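Local coordinates for threonine synthase (Brucella melitensis bv. 1, PDB 4F4F), which probably catalyses the pyridoxal-phosphate-dependent conversion of O-phospho-L-homoserine and water into L-threonine and phosphate, the last step of threonine biosynthesis, at residues Pro16-Ser21 with Gly33-Gln38; Phe20-Leu25 with Ala133-Arg138; Glu71-Asp76 with Met128-Ala133. All coordinates share one frame; numbering follows the deposited sequence.

Contact 1 of 3, residues Pro16-Ser21 with Gly33-Gln38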
loop_
_atom_site.group_PDB
_atom_site.type_symbol
_atom_site.label_atom_id
_atom_site.label_comp_id
_atom_site.label_asym_id
_atom_site.label_seq_id
_atom_site.Cartn_x
_atom_site.Cartn_y
_atom_site.Cartn_z
ATOM N N PRO A 16 -12.793 -13.750 15.812
ATOM C CA PRO A 16 -12.007 -13.706 17.048
ATOM C C PRO A 16 -11.287 -12.362 17.208
ATOM O O PRO A 16 -10.809 -11.807 16.211
ATOM C CB PRO A 16 -10.994 -14.829 16.879
ATOM C CG PRO A 16 -11.546 -15.719 15.825
ATOM C CD PRO A 16 -12.625 -14.994 15.067
ATOM N N VAL A 17 -11.252 -11.835 18.430
ATOM C CA VAL A 17 -10.477 -10.639 18.747
ATOM C C VAL A 17 -9.024 -11.111 18.877
ATOM O O VAL A 17 -8.756 -12.053 19.606
ATOM C CB VAL A 17 -10.949 -9.986 20.052
ATOM C CG1 VAL A 17 -10.073 -8.796 20.449
ATOM C CG2 VAL A 17 -12.402 -9.531 19.928
ATOM N N LEU A 18 -8.104 -10.511 18.125
ATOM C CA LEU A 18 -6.741 -11.028 18.047
ATOM C C LEU A 18 -5.680 -10.061 18.599
ATOM O O LEU A 18 -5.860 -8.853 18.567
ATOM C CB LEU A 18 -6.403 -11.360 16.588
ATOM C CG LEU A 18 -7.194 -12.461 15.847
ATOM C CD1 LEU A 18 -6.697 -12.524 14.403
ATOM C CD2 LEU A 18 -7.078 -13.800 16.544
ATOM N N GLY A 19 -4.555 -10.611 19.062
ATOM C CA GLY A 19 -3.368 -9.818 19.296
ATOM C C GLY A 19 -2.685 -9.445 17.972
ATOM O O GLY A 19 -3.075 -9.900 16.883
ATOM N N PHE A 20 -1.678 -8.580 18.049
ATOM C CA PHE A 20 -0.965 -8.142 16.855
ATOM C C PHE A 20 -0.413 -9.286 15.994
ATOM O O PHE A 20 -0.638 -9.305 14.806
ATOM C CB PHE A 20 0.226 -7.245 17.234
ATOM C CG PHE A 20 1.050 -6.840 16.052
ATOM C CD1 PHE A 20 0.524 -5.950 15.111
ATOM C CD2 PHE A 20 2.296 -7.372 15.842
ATOM C CE1 PHE A 20 1.254 -5.587 14.006
ATOM C CE2 PHE A 20 3.037 -7.014 14.730
ATOM C CZ PHE A 20 2.499 -6.124 13.808
ATOM N N SER A 21 0.322 -10.225 16.600
ATOM C CA SER A 21 0.986 -11.255 15.849
ATOM C C SER A 21 -0.013 -12.072 15.072
ATOM O O SER A 21 0.164 -12.329 13.884
ATOM C CB SER A 21 1.789 -12.153 16.782
ATOM O OG SER A 21 2.856 -11.409 17.310
ATOM N N GLY A 33 -14.447 -9.900 7.299
ATOM C CA GLY A 33 -14.011 -8.556 7.492
ATOM C C GLY A 33 -12.524 -8.336 7.604
ATOM O O GLY A 33 -11.718 -9.254 7.404
ATOM N N LEU A 34 -12.191 -7.094 7.943
ATOM C CA LEU A 34 -10.836 -6.628 8.003
ATOM C C LEU A 34 -10.517 -6.239 9.435
ATOM O O LEU A 34 -11.358 -5.677 10.138
ATOM C CB LEU A 34 -10.656 -5.427 7.086
ATOM C CG LEU A 34 -11.015 -5.649 5.607
ATOM C CD1 LEU A 34 -10.919 -4.320 4.850
ATOM C CD2 LEU A 34 -10.098 -6.694 5.033
ATOM N N TYR A 35 -9.293 -6.542 9.858
ATOM C CA TYR A 35 -8.870 -6.203 11.221
ATOM C C TYR A 35 -8.459 -4.743 11.421
ATOM O O TYR A 35 -7.769 -4.159 10.592
ATOM C CB TYR A 35 -7.760 -7.165 11.689
ATOM C CG TYR A 35 -8.330 -8.452 12.202
ATOM C CD1 TYR A 35 -9.031 -8.469 13.388
ATOM C CD2 TYR A 35 -8.181 -9.652 11.517
ATOM C CE1 TYR A 35 -9.591 -9.610 13.886
ATOM C CE2 TYR A 35 -8.718 -10.836 12.022
ATOM C CZ TYR A 35 -9.410 -10.816 13.225
ATOM O OH TYR A 35 -9.983 -11.964 13.788
ATOM N N LEU A 36 -8.896 -4.179 12.546
ATOM C CA LEU A 36 -8.530 -2.834 12.967
ATOM C C LEU A 36 -8.238 -2.817 14.454
ATOM O O LEU A 36 -8.766 -3.636 15.192
ATOM C CB LEU A 36 -9.664 -1.846 12.714
ATOM C CG LEU A 36 -9.929 -1.389 11.295
ATOM C CD1 LEU A 36 -11.290 -0.644 11.245
ATOM C CD2 LEU A 36 -8.778 -0.520 10.795
ATOM N N PRO A 37 -7.397 -1.865 14.907
ATOM C CA PRO A 37 -7.167 -1.748 16.322
ATOM C C PRO A 37 -8.434 -1.525 17.111
ATOM O O PRO A 37 -9.291 -0.798 16.675
ATOM C CB PRO A 37 -6.232 -0.539 16.468
ATOM C CG PRO A 37 -5.848 -0.148 15.145
ATOM C CD PRO A 37 -6.554 -0.953 14.115
ATOM N N GLN A 38 -8.534 -2.176 18.272
ATOM C CA GLN A 38 -9.685 -2.012 19.135
ATOM C C GLN A 38 -9.742 -0.562 19.638
ATOM O O GLN A 38 -10.814 -0.021 19.893
ATOM C CB GLN A 38 -9.542 -2.959 20.300
ATOM C CG GLN A 38 -10.711 -2.956 21.265
ATOM C CD GLN A 38 -10.470 -3.911 22.388
ATOM O OE1 GLN A 38 -9.737 -3.609 23.335
ATOM N NE2 GLN A 38 -11.091 -5.051 22.312
#
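Y35, on strand 35-37, which pairs antiparallel with strand 8-10, reaches across to P16 and L18 in the loop that leads into helix 20-26, within the N-terminal region of the threonine synthase family. The polar link is a single hydrogen bond: Y35 OH donates to the carbonyl oxygen P16 O over 2.6 Å. The acceptor lies in the plane of the ring at its edge, and the hydroxyl lies in the carbonyl plane with a C=O...O angle of 149°. A tyrosine suits the place because its long, rigid ring carries a hydroxyl donor from the strand to a backbone carbonyl of the loop, while its carbons meet L18.

The apolar part belongs to L18. Its CG stands beside the backbone N and anti to the carbonyl carbon (chi1 -63°), which turns the branch toward the tyrosine, and the leucine runs roughly perpendicular to the phenol side chain. Y8, on the partner strand 8-10, also touches Y35. On the ring itself, L18 CD1 packs against the phenol end, 3.4 Å from Y35 CZ and 3.6 Å from Y35 CE2.

Contact 2 of 3, residues Phe20-Leu25 with Ala133-Arg138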
loop_
_atom_site.group_PDB
_atom_site.type_symbol
_atom_site.label_atom_id
_atom_site.label_comp_id
_atom_site.label_asym_id
_atom_site.label_seq_id
_atom_site.Cartn_x
_atom_site.Cartn_y
_atom_site.Cartn_z
ATOM N N PHE A 20 -1.678 -8.580 18.049
ATOM C CA PHE A 20 -0.965 -8.142 16.855
ATOM C C PHE A 20 -0.413 -9.286 15.994
ATOM O O PHE A 20 -0.638 -9.305 14.806
ATOM C CB PHE A 20 0.226 -7.245 17.234
ATOM C CG PHE A 20 1.050 -6.840 16.052
ATOM C CD1 PHE A 20 0.524 -5.950 15.111
ATOM C CD2 PHE A 20 2.296 -7.372 15.842
ATOM C CE1 PHE A 20 1.254 -5.587 14.006
ATOM C CE2 PHE A 20 3.037 -7.014 14.730
ATOM C CZ PHE A 20 2.499 -6.124 13.808
ATOM N N SER A 21 0.322 -10.225 16.600
ATOM C CA SER A 21 0.986 -11.255 15.849
ATOM C C SER A 21 -0.013 -12.072 15.072
ATOM O O SER A 21 0.164 -12.329 13.884
ATOM C CB SER A 21 1.789 -12.153 16.782
ATOM O OG SER A 21 2.856 -11.409 17.310
ATOM N N ASP A 22 -1.077 -12.476 15.740
ATOM C CA ASP A 22 -2.128 -13.224 15.078
ATOM C C ASP A 22 -2.795 -12.404 14.000
ATOM O O ASP A 22 -3.056 -12.928 12.926
ATOM C CB ASP A 22 -3.159 -13.714 16.103
ATOM C CG ASP A 22 -2.669 -14.883 16.886
ATOM O OD1 ASP A 22 -1.878 -15.636 16.319
ATOM O OD2 ASP A 22 -3.037 -15.046 18.069
ATOM N N ALA A 23 -3.087 -11.126 14.272
ATOM C CA ALA A 23 -3.695 -10.289 13.254
ATOM C C ALA A 23 -2.788 -10.233 12.029
ATOM O O ALA A 23 -3.281 -10.227 10.901
ATOM C CB ALA A 23 -3.992 -8.895 13.766
ATOM N N LEU A 24 -1.468 -10.205 12.257
ATOM C CA LEU A 24 -0.497 -10.171 11.171
ATOM C C LEU A 24 -0.576 -11.442 10.313
ATOM O O LEU A 24 -0.450 -11.366 9.114
ATOM C CB LEU A 24 0.927 -9.984 11.720
ATOM C CG LEU A 24 2.072 -9.882 10.696
ATOM C CD1 LEU A 24 3.275 -9.143 11.245
ATOM C CD2 LEU A 24 2.484 -11.266 10.215
ATOM N N LEU A 25 -0.767 -12.595 10.930
ATOM C CA LEU A 25 -0.784 -13.871 10.215
ATOM C C LEU A 25 -2.174 -14.242 9.717
ATOM O O LEU A 25 -2.322 -14.892 8.675
ATOM C CB LEU A 25 -0.312 -14.983 11.142
ATOM C CG LEU A 25 1.152 -14.916 11.561
ATOM C CD1 LEU A 25 1.428 -15.996 12.588
ATOM C CD2 LEU A 25 2.075 -15.063 10.351
ATOM N N ALA A 133 9.223 -17.244 13.275
ATOM C CA ALA A 133 10.313 -17.820 14.081
ATOM C C ALA A 133 9.862 -18.076 15.502
ATOM O O ALA A 133 10.160 -19.135 16.069
ATOM C CB ALA A 133 11.544 -16.912 14.109
ATOM N N GLN A 134 9.186 -17.097 16.097
ATOM C CA GLN A 134 8.778 -17.223 17.500
ATOM C C GLN A 134 7.820 -18.386 17.710
ATOM O O GLN A 134 7.772 -18.927 18.814
ATOM C CB GLN A 134 8.169 -15.916 18.064
ATOM C CG GLN A 134 9.198 -14.816 18.342
ATOM C CD GLN A 134 10.284 -15.161 19.376
ATOM O OE1 GLN A 134 11.521 -15.139 19.082
ATOM N NE2 GLN A 134 9.854 -15.473 20.595
ATOM N N ARG A 135 7.096 -18.782 16.660
ATOM C CA ARG A 135 6.163 -19.914 16.722
ATOM C C ARG A 135 6.692 -21.176 16.098
ATOM O O ARG A 135 5.956 -22.136 15.980
ATOM C CB ARG A 135 4.885 -19.584 15.960
ATOM C CG ARG A 135 4.169 -18.445 16.557
ATOM C CD ARG A 135 2.968 -18.114 15.714
ATOM N NE ARG A 135 2.369 -16.958 16.328
ATOM C CZ ARG A 135 1.092 -16.629 16.224
ATOM N NH1 ARG A 135 0.247 -17.406 15.544
ATOM N NH2 ARG A 135 0.670 -15.527 16.833
ATOM N N GLY A 136 7.957 -21.184 15.702
ATOM C CA GLY A 136 8.536 -22.364 15.060
ATOM C C GLY A 136 7.856 -22.750 13.764
ATOM O O GLY A 136 7.745 -23.948 13.431
ATOM N N GLU A 137 7.377 -21.735 13.045
ATOM C CA GLU A 137 6.651 -21.948 11.797
ATOM C C GLU A 137 7.399 -21.335 10.642
ATOM O O GLU A 137 8.352 -20.539 10.817
ATOM C CB GLU A 137 5.260 -21.311 11.864
ATOM C CG GLU A 137 4.268 -22.118 12.681
ATOM C CD GLU A 137 2.977 -21.372 12.896
ATOM O OE1 GLU A 137 2.713 -20.438 12.129
ATOM O OE2 GLU A 137 2.235 -21.709 13.837
ATOM N N ARG A 138 6.943 -21.711 9.457
ATOM C CA ARG A 138 7.415 -21.151 8.214
ATOM C C ARG A 138 6.167 -20.797 7.423
ATOM O O ARG A 138 5.053 -21.167 7.813
ATOM C CB ARG A 138 8.267 -22.174 7.450
ATOM C CG ARG A 138 9.414 -22.759 8.279
ATOM C CD ARG A 138 10.390 -23.568 7.443
ATOM N NE ARG A 138 10.775 -22.741 6.312
ATOM C CZ ARG A 138 11.801 -21.895 6.296
ATOM N NH1 ARG A 138 12.615 -21.780 7.341
ATOM N NH2 ARG A 138 12.011 -21.161 5.212
#
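A Schellman motif ends helix 117-134, and just at that turn R135 reaches across to D22, S21 and L25 on helix 20-26. The centre of the contact is an ion pair in which both terminal nitrogens of the guanidinium grip one oxygen: R135 NH2 lies 2.6 Å from D22 OD1 and R135 NH1 2.9 Å from the same D22 OD1. Because a single acceptor is shared, neither bond is straight; the N-H...O angles are 149° and 133°. OD1 sits in the guanidinium plane, but the carboxylate is turned 80° against that plane. NH1 meets OD1 nearly along the C-O bond direction, whereas NH2 comes from above the carboxylate plane. The short, charged aspartate near the helix start suits the site, offering one oxygen that accepts from both nitrogens.

The arginine gets there by an extended chain from CG to NE, long enough to span the gap between the helices and bring the guanidinium to the carboxylate of D22. Its backbone marks the end of the helix: R135 is the first residue to leave helical angles, and G136 follows with positive phi as the C-prime residue, a conformation that glycine adopts without strain from a beta carbon. The motif closes with G136 N bonded to A133 O and E137 N to L132 O.

Carbon atoms of helix 20-26 pack beside the ion pair. L25 comes from the opposite direction and lays CD1 over one face of the guanidinium, offset toward its rim, with L25 CD1 3.5 Å from R135 NH1. A leucine fits here because its branched methyl can cover a flat group that offers no hydrogen-bond donor on its face, and L25 also packs on V131. S21 CB is 3.6 Å from R135 NH2, while the serine hydroxyl is hydrogen-bonded to E71.

Contact 3 of 3, residues Glu71-Asp76 with Met128-Ala133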
loop_
_atom_site.group_PDB
_atom_site.type_symbol
_atom_site.label_atom_id
_atom_site.label_comp_id
_atom_site.label_asym_id
_atom_site.label_seq_id
_atom_site.Cartn_x
_atom_site.Cartn_y
_atom_site.Cartn_z
ATOM N N GLU A 71 4.379 -7.570 21.833
ATOM C CA GLU A 71 4.681 -8.919 21.372
ATOM C C GLU A 71 6.028 -8.993 20.694
ATOM O O GLU A 71 6.543 -10.075 20.472
ATOM C CB GLU A 71 3.590 -9.400 20.429
ATOM C CG GLU A 71 2.243 -9.379 21.117
ATOM C CD GLU A 71 1.147 -9.925 20.256
ATOM O OE1 GLU A 71 1.403 -10.331 19.113
ATOM O OE2 GLU A 71 0.012 -9.928 20.727
ATOM N N ILE A 72 6.596 -7.852 20.323
ATOM C CA ILE A 72 7.935 -7.860 19.743
ATOM C C ILE A 72 8.837 -7.045 20.674
ATOM O O ILE A 72 8.651 -5.838 20.806
ATOM C CB ILE A 72 7.969 -7.282 18.315
ATOM C CG1 ILE A 72 6.928 -7.944 17.403
ATOM C CG2 ILE A 72 9.324 -7.491 17.679
ATOM C CD1 ILE A 72 6.899 -7.331 16.003
ATOM N N PRO A 73 9.814 -7.694 21.324
ATOM C CA PRO A 73 10.709 -6.973 22.245
ATOM C C PRO A 73 11.398 -5.805 21.565
ATOM O O PRO A 73 11.692 -5.878 20.375
ATOM C CB PRO A 73 11.728 -8.036 22.643
ATOM C CG PRO A 73 11.005 -9.323 22.454
ATOM C CD PRO A 73 10.194 -9.109 21.212
ATOM N N ALA A 74 11.633 -4.741 22.332
ATOM C CA ALA A 74 12.109 -3.484 21.812
ATOM C C ALA A 74 13.372 -3.605 20.979
ATOM O O ALA A 74 13.467 -2.992 19.923
ATOM C CB ALA A 74 12.305 -2.471 22.937
ATOM N N ALA A 75 14.338 -4.378 21.449
ATOM C CA ALA A 75 15.587 -4.531 20.718
ATOM C C ALA A 75 15.339 -5.199 19.358
ATOM O O ALA A 75 15.947 -4.797 18.351
ATOM C CB ALA A 75 16.619 -5.329 21.552
ATOM N N ASP A 76 14.465 -6.209 19.322
ATOM C CA ASP A 76 14.154 -6.898 18.068
ATOM C C ASP A 76 13.388 -5.980 17.112
ATOM O O ASP A 76 13.708 -5.910 15.923
ATOM C CB ASP A 76 13.354 -8.178 18.312
ATOM C CG ASP A 76 14.129 -9.192 19.114
ATOM O OD1 ASP A 76 15.195 -9.605 18.646
ATOM O OD2 ASP A 76 13.683 -9.514 20.231
ATOM N N MET A 128 6.835 -10.388 9.938
ATOM C CA MET A 128 6.315 -11.721 9.712
ATOM C C MET A 128 7.402 -12.766 9.972
ATOM O O MET A 128 7.129 -13.788 10.575
ATOM C CB MET A 128 5.754 -11.869 8.306
ATOM C CG MET A 128 5.112 -13.233 8.063
ATOM S SD MET A 128 4.381 -13.424 6.408
ATOM C CE MET A 128 3.328 -11.979 6.294
ATOM N N ASP A 129 8.630 -12.504 9.534
ATOM C CA ASP A 129 9.744 -13.455 9.751
ATOM C C ASP A 129 9.960 -13.707 11.256
ATOM O O ASP A 129 10.196 -14.833 11.694
ATOM C CB ASP A 129 11.005 -12.877 9.122
ATOM C CG ASP A 129 11.905 -13.918 8.507
ATOM O OD1 ASP A 129 11.421 -14.861 7.855
ATOM O OD2 ASP A 129 13.123 -13.723 8.594
ATOM N N TYR A 130 9.816 -12.643 12.033
ATOM C CA TYR A 130 10.003 -12.684 13.466
ATOM C C TYR A 130 8.862 -13.468 14.126
ATOM O O TYR A 130 9.112 -14.343 14.967
ATOM C CB TYR A 130 10.127 -11.269 14.074
ATOM C CG TYR A 130 10.251 -11.331 15.563
ATOM C CD1 TYR A 130 9.112 -11.305 16.358
ATOM C CD2 TYR A 130 11.493 -11.488 16.182
ATOM C CE1 TYR A 130 9.207 -11.390 17.737
ATOM C CE2 TYR A 130 11.595 -11.587 17.566
ATOM C CZ TYR A 130 10.439 -11.541 18.329
ATOM O OH TYR A 130 10.477 -11.655 19.713
ATOM N N VAL A 131 7.620 -13.158 13.752
ATOM C CA VAL A 131 6.470 -13.863 14.327
ATOM C C VAL A 131 6.499 -15.371 14.027
ATOM O O VAL A 131 6.236 -16.203 14.918
ATOM C CB VAL A 131 5.141 -13.233 13.853
ATOM C CG1 VAL A 131 3.975 -14.143 14.196
ATOM C CG2 VAL A 131 5.010 -11.817 14.412
ATOM N N LEU A 132 6.802 -15.728 12.774
ATOM C CA LEU A 132 6.942 -17.122 12.365
ATOM C C LEU A 132 8.036 -17.835 13.182
ATOM O O LEU A 132 7.793 -18.900 13.715
ATOM C CB LEU A 132 7.254 -17.218 10.858
ATOM C CG LEU A 132 6.139 -16.798 9.879
ATOM C CD1 LEU A 132 6.687 -16.706 8.448
ATOM C CD2 LEU A 132 4.955 -17.780 9.920
ATOM N N ALA A 133 9.223 -17.244 13.275
ATOM C CA ALA A 133 10.313 -17.820 14.081
ATOM C C ALA A 133 9.862 -18.076 15.502
ATOM O O ALA A 133 10.160 -19.135 16.069
ATOM C CB ALA A 133 11.544 -16.912 14.109
#
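Y130 projects from helix 117-134 into the bend formed by I72, P73 and D76, and its ring carries nearly all of the contact. No hydrogen bond crosses between the two segments.

The first interaction is a CH-pi contact: I72 CG2 lies over one face of the ring, 4.1 Å from the centroid of the Y130 ring and 20° off its normal. The isoleucine and tyrosine side chains run antiparallel alongside one another. Beta-branching suits I72, since I72 CG1 also comes within 4.1 Å of Y130 CD1 and so widens the apolar surface laid against the ring.

Further packing gathers round the phenol end. P73, the N-cap residue of helix 74-86, brings its ring obliquely to the tyrosine and packs tightly at the hydroxyl, with P73 CD 3.0 Å from Y130 OH. D76, the third residue of that helix, lies across the tyrosine, and D76 CG is 3.8 Å from Y130 CE2. Y130 is set with CG anti to its own backbone nitrogen (chi1 177°), which carries the ring out to these residues. M80 of helix 74-86 also touches the tyrosine.

An aromatic side chain of one helix thus packs against the N-terminal start of another, joining the family's N-terminal region to its pyridoxal-phosphate-dependent enzyme region.

Overall arrangement
Contacts 1 and 2 share F20 and S21 at the start of helix 20-26, with centres about 14 Å apart, and L18 CD1 comes within 3.9 Å of A23 N between them. Contacts 2 and 3 lie closer, about 8 Å between centres, because both use the C-terminal part of helix 117-134; contact 3 is nested inside the loop closed by contact 2. Contacts 1 and 3 follow in series, centres about 17 Å apart. S21, in the ranges of contacts 1 and 2, reaches contact 3: S21 OG is 2.6 Å from E71 OE1, probably a hydrogen bond, and packs on V131. All three lie away from the pyridoxal phosphate pocket, though helix 117-134 begins with the pocket residue K117.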